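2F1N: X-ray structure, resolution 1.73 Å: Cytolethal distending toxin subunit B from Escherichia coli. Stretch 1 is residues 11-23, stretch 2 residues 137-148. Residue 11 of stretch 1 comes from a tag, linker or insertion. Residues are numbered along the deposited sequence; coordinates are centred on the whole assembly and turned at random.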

# COMPACT_ATOMS: atom_id res chain seq x y z
N THR A 11 -8.36 -18.30 -3.59
CA THR A 11 -9.39 -17.63 -2.78
C THR A 11 -8.76 -17.02 -1.51
O THR A 11 -8.98 -17.51 -0.39
CB THR A 11 -10.54 -18.62 -2.44
OG1 THR A 11 -10.84 -19.41 -3.61
CG2 THR A 11 -11.85 -17.89 -2.16
N ASP A 12 -7.96 -15.98 -1.70
CA ASP A 12 -7.00 -15.57 -0.68
C ASP A 12 -7.30 -14.25 0.01
O ASP A 12 -7.48 -14.17 1.23
CB ASP A 12 -5.62 -15.45 -1.33
CG ASP A 12 -4.81 -16.73 -1.27
OD1 ASP A 12 -5.10 -17.61 -0.43
OD2 ASP A 12 -3.86 -16.94 -2.04
N LEU A 13 -7.33 -13.20 -0.82
CA LEU A 13 -7.32 -11.83 -0.35
C LEU A 13 -8.46 -11.53 0.64
O LEU A 13 -8.31 -10.70 1.55
CB LEU A 13 -7.25 -10.87 -1.55
CG LEU A 13 -5.99 -11.00 -2.44
CD1 LEU A 13 -6.12 -10.19 -3.72
CD2 LEU A 13 -4.71 -10.58 -1.70
N THR A 14 -9.57 -12.26 0.52
CA THR A 14 -10.74 -12.03 1.38
C THR A 14 -10.56 -12.33 2.86
O THR A 14 -11.44 -12.02 3.65
CB THR A 14 -12.03 -12.72 0.83
OG1 THR A 14 -11.91 -14.14 0.92
CG2 THR A 14 -12.19 -12.46 -0.66
N ASP A 15 -9.44 -12.92 3.25
CA ASP A 15 -9.17 -13.20 4.67
C ASP A 15 -8.68 -11.92 5.37
O ASP A 15 -8.75 -11.82 6.61
CB ASP A 15 -8.09 -14.28 4.82
CG ASP A 15 -8.66 -15.71 4.78
OD1 ASP A 15 -9.77 -15.94 4.24
OD2 ASP A 15 -8.04 -16.68 5.26
N PHE A 16 -8.17 -10.98 4.57
CA PHE A 16 -7.52 -9.75 5.07
C PHE A 16 -8.43 -8.51 5.00
O PHE A 16 -9.16 -8.34 4.03
CB PHE A 16 -6.29 -9.43 4.21
CG PHE A 16 -5.18 -10.46 4.28
CD1 PHE A 16 -5.26 -11.63 3.55
CD2 PHE A 16 -4.04 -10.22 5.05
CE1 PHE A 16 -4.23 -12.58 3.59
CE2 PHE A 16 -3.00 -11.15 5.12
CZ PHE A 16 -3.09 -12.33 4.39
N ARG A 17 -8.34 -7.63 6.01
CA ARG A 17 -8.83 -6.24 5.90
C ARG A 17 -7.57 -5.43 5.64
O ARG A 17 -6.62 -5.52 6.41
CB ARG A 17 -9.44 -5.76 7.21
CG ARG A 17 -10.78 -6.35 7.54
CD ARG A 17 -11.35 -5.83 8.86
NE ARG A 17 -11.12 -4.39 9.10
CZ ARG A 17 -11.92 -3.43 8.63
NH1 ARG A 17 -12.98 -3.76 7.90
NH2 ARG A 17 -11.66 -2.15 8.88
N VAL A 18 -7.55 -4.68 4.54
CA VAL A 18 -6.38 -3.87 4.23
C VAL A 18 -6.85 -2.44 3.98
O VAL A 18 -8.05 -2.15 3.89
CB VAL A 18 -5.60 -4.42 3.00
CG1 VAL A 18 -5.24 -5.93 3.19
CG2 VAL A 18 -6.41 -4.27 1.73
N ALA A 19 -5.90 -1.51 3.90
CA ALA A 19 -6.26 -0.12 3.61
C ALA A 19 -5.07 0.64 3.06
O ALA A 19 -3.94 0.15 3.05
CB ALA A 19 -6.76 0.60 4.93
N THR A 20 -5.34 1.83 2.51
CA THR A 20 -4.28 2.67 2.01
C THR A 20 -4.55 4.12 2.47
O THR A 20 -5.73 4.53 2.54
CB THR A 20 -4.22 2.55 0.48
OG1 THR A 20 -3.23 3.46 -0.02
CG2 THR A 20 -5.53 3.03 -0.19
N TRP A 21 -3.49 4.83 2.85
CA TRP A 21 -3.65 6.22 3.22
C TRP A 21 -2.43 7.07 2.82
O TRP A 21 -1.29 6.75 3.16
CB TRP A 21 -3.85 6.27 4.76
CG TRP A 21 -4.26 7.66 5.25
CD1 TRP A 21 -4.98 8.60 4.55
CD2 TRP A 21 -3.94 8.27 6.51
NE1 TRP A 21 -5.14 9.75 5.31
CE2 TRP A 21 -4.50 9.56 6.52
CE3 TRP A 21 -3.23 7.83 7.65
CZ2 TRP A 21 -4.39 10.43 7.62
CZ3 TRP A 21 -3.10 8.68 8.73
CH2 TRP A 21 -3.69 9.97 8.71
N ASN A 22 -2.67 8.16 2.09
CA ASN A 22 -1.61 9.11 1.82
C ASN A 22 -1.74 10.14 2.94
O ASN A 22 -2.73 10.89 3.01
CB ASN A 22 -1.85 9.75 0.44
CG ASN A 22 -0.87 10.85 0.09
OD1 ASN A 22 -0.28 11.46 0.96
ND2 ASN A 22 -0.71 11.13 -1.20
N LEU A 23 -0.79 10.13 3.86
CA LEU A 23 -0.96 10.95 5.04
C LEU A 23 -0.34 12.33 4.90
O LEU A 23 -0.44 13.13 5.84
CB LEU A 23 -0.56 10.22 6.32
CG LEU A 23 0.84 9.70 6.59
CD1 LEU A 23 1.72 10.89 7.04
CD2 LEU A 23 0.83 8.64 7.67
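Stretch 2, residues 137-148: RIGNDAFFTAHA

The centre of the contact is Phe143, whose CA-to-CB bond points toward stretch 1 and whose ring gathers three apolar side chains. Phe143 CE1 lies 3.8 Å from Val18 CG1 and 3.9 Å from Leu13 CD2, while Phe143 CZ comes within 3.9 Å of Phe16 CG. With chi1 near -61° (m), Phe143 presents the edge of its ring to the face of Phe16: the centroids are 5.0 Å apart and the planes meet at 55°, an edge-to-face pair. Leu13 contributes by reach, since its CB points sideways but its end comes nearer. The edge of the Phe16 ring meets the end of the hairpin, where Phe16 CZ is 4.4 Å from Ile138 CG2.

Residues 137-138 end one strand and 141-147 form the next, joined by a type II' turn from Ile138 to Asp141. Two hydrogen bonds close it, Ile138 N to Asp141 O at 2.9 Å and Asp141 N to Ile138 O at 3.2 Å. Gly139 takes phi/psi of 61/-129, and positive phi by itself favours glycine. Stretch 1 begins as loop, passes through a 3-10 segment at 13-15, and becomes extended from Val18. The register is marked by three pairs: Leu13 CA lies 6.9 Å from Asp141 CA, Val18 CA lies 9.1 Å from Phe143 CA, and Asn22 CA lies 8.5 Å from His147 CA. Residue numbers rise together, so the chains run in the same general direction; no backbone hydrogen bond joins them, and the contacts described here are made by side chains. At the far end of this register Asn22 ND2 stands 4.0 Å from His147 NE2, a contact without a hydrogen bond between the two stretches.

Toward the turn the contact becomes polar. Asp141 OD2 lies 3.3 Å from Phe16 CE1, and Asp141 OD1 is 3.7 Å from Leu13 CD2, so this carboxylate borders the apolar cluster. Beyond it, Asn140 ND2 donates to Asp12 OD2 at 2.6 Å with an N-H...acceptor angle of 177°, a short and nearly linear hydrogen bond and the sole direct one between the stretches. The two acids also approach each other: Asp12 OD2 and Asp141 OD1 are 3.2 Å apart, two acceptors of like charge. Water 1 bridges their other carboxylate oxygens, donating to Asp12 OD1 and to Asp141 OD2, each at 2.7 Å, although more acceptors lie in its reach than it has protons. Beyond Asp12, the tag residue Thr11 makes no contact with stretch 2. In all, 437 Å² is buried, summed over both sides.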

# COMPACT_ATOMS: atom_id res chain seq x y z
N ARG A 137 5.20 -10.02 1.10
CA ARG A 137 4.45 -11.26 0.88
C ARG A 137 4.14 -11.86 2.24
O ARG A 137 5.04 -11.93 3.10
CB ARG A 137 5.29 -12.24 0.04
CG ARG A 137 4.50 -13.58 -0.24
CD ARG A 137 5.30 -14.58 -1.06
NE ARG A 137 6.56 -14.96 -0.41
CZ ARG A 137 6.67 -15.85 0.60
NH1 ARG A 137 5.58 -16.44 1.11
NH2 ARG A 137 7.86 -16.12 1.14
N ILE A 138 2.88 -12.28 2.45
CA ILE A 138 2.52 -13.04 3.64
C ILE A 138 1.84 -14.27 3.06
O ILE A 138 0.77 -14.15 2.43
CB ILE A 138 1.57 -12.25 4.52
CG1 ILE A 138 2.32 -11.04 5.12
CG2 ILE A 138 1.05 -13.11 5.70
CD1 ILE A 138 1.37 -9.98 5.52
N GLY A 139 2.47 -15.43 3.22
CA GLY A 139 1.89 -16.63 2.60
C GLY A 139 1.79 -16.48 1.09
O GLY A 139 2.75 -16.09 0.40
N ASN A 140 0.60 -16.75 0.56
CA ASN A 140 0.39 -16.75 -0.87
C ASN A 140 -0.10 -15.42 -1.45
O ASN A 140 -0.54 -15.38 -2.59
CB ASN A 140 -0.69 -17.80 -1.13
CG ASN A 140 -0.69 -18.27 -2.52
OD1 ASN A 140 0.30 -18.85 -3.00
ND2 ASN A 140 -1.84 -18.08 -3.21
N ASP A 141 -0.00 -14.35 -0.65
CA ASP A 141 -0.53 -13.04 -1.02
C ASP A 141 0.56 -11.97 -0.89
O ASP A 141 1.39 -12.06 0.01
CB ASP A 141 -1.64 -12.69 -0.05
CG ASP A 141 -2.77 -13.69 -0.08
OD1 ASP A 141 -3.31 -13.92 -1.15
OD2 ASP A 141 -3.18 -14.27 0.92
N ALA A 142 0.56 -11.01 -1.81
CA ALA A 142 1.54 -9.95 -1.78
C ALA A 142 0.80 -8.62 -1.76
O ALA A 142 -0.21 -8.43 -2.46
CB ALA A 142 2.45 -10.06 -3.02
N PHE A 143 1.34 -7.64 -1.01
CA PHE A 143 0.68 -6.36 -0.91
C PHE A 143 1.72 -5.27 -1.15
O PHE A 143 2.80 -5.37 -0.58
CB PHE A 143 0.14 -6.21 0.51
CG PHE A 143 -0.87 -7.27 0.87
CD1 PHE A 143 -2.22 -7.08 0.55
CD2 PHE A 143 -0.46 -8.45 1.47
CE1 PHE A 143 -3.18 -8.08 0.87
CE2 PHE A 143 -1.41 -9.46 1.79
CZ PHE A 143 -2.74 -9.24 1.49
N PHE A 144 1.39 -4.31 -2.03
CA PHE A 144 2.29 -3.20 -2.37
C PHE A 144 1.69 -1.88 -1.97
O PHE A 144 0.47 -1.71 -1.96
CB PHE A 144 2.57 -3.14 -3.88
CG PHE A 144 3.43 -4.29 -4.38
CD1 PHE A 144 2.89 -5.56 -4.51
CD2 PHE A 144 4.79 -4.11 -4.57
CE1 PHE A 144 3.71 -6.66 -4.96
CE2 PHE A 144 5.61 -5.16 -5.01
CZ PHE A 144 5.08 -6.45 -5.17
N THR A 145 2.57 -0.95 -1.60
CA THR A 145 2.18 0.46 -1.57
C THR A 145 2.74 1.25 -2.78
O THR A 145 3.88 1.04 -3.17
CB THR A 145 2.59 1.09 -0.21
OG1 THR A 145 2.19 2.49 -0.20
CG2 THR A 145 4.15 1.08 -0.01
N ALA A 146 1.90 2.10 -3.38
CA ALA A 146 2.29 2.83 -4.61
C ALA A 146 1.91 4.29 -4.51
O ALA A 146 0.89 4.65 -3.87
CB ALA A 146 1.63 2.26 -5.84
N HIS A 147 2.76 5.13 -5.10
CA HIS A 147 2.42 6.54 -5.15
C HIS A 147 2.81 7.09 -6.51
O HIS A 147 3.96 7.51 -6.73
CB HIS A 147 3.12 7.31 -4.04
CG HIS A 147 2.74 8.76 -4.01
ND1 HIS A 147 3.46 9.68 -3.27
CD2 HIS A 147 1.73 9.44 -4.63
CE1 HIS A 147 2.91 10.88 -3.44
NE2 HIS A 147 1.86 10.77 -4.26
N ALA A 148 1.86 7.12 -7.44
CA ALA A 148 2.12 7.55 -8.81
C ALA A 148 2.29 9.05 -8.83
O ALA A 148 1.85 9.71 -7.91
CB ALA A 148 0.96 7.11 -9.73
O HOH W 1 -4.88 -16.17 1.79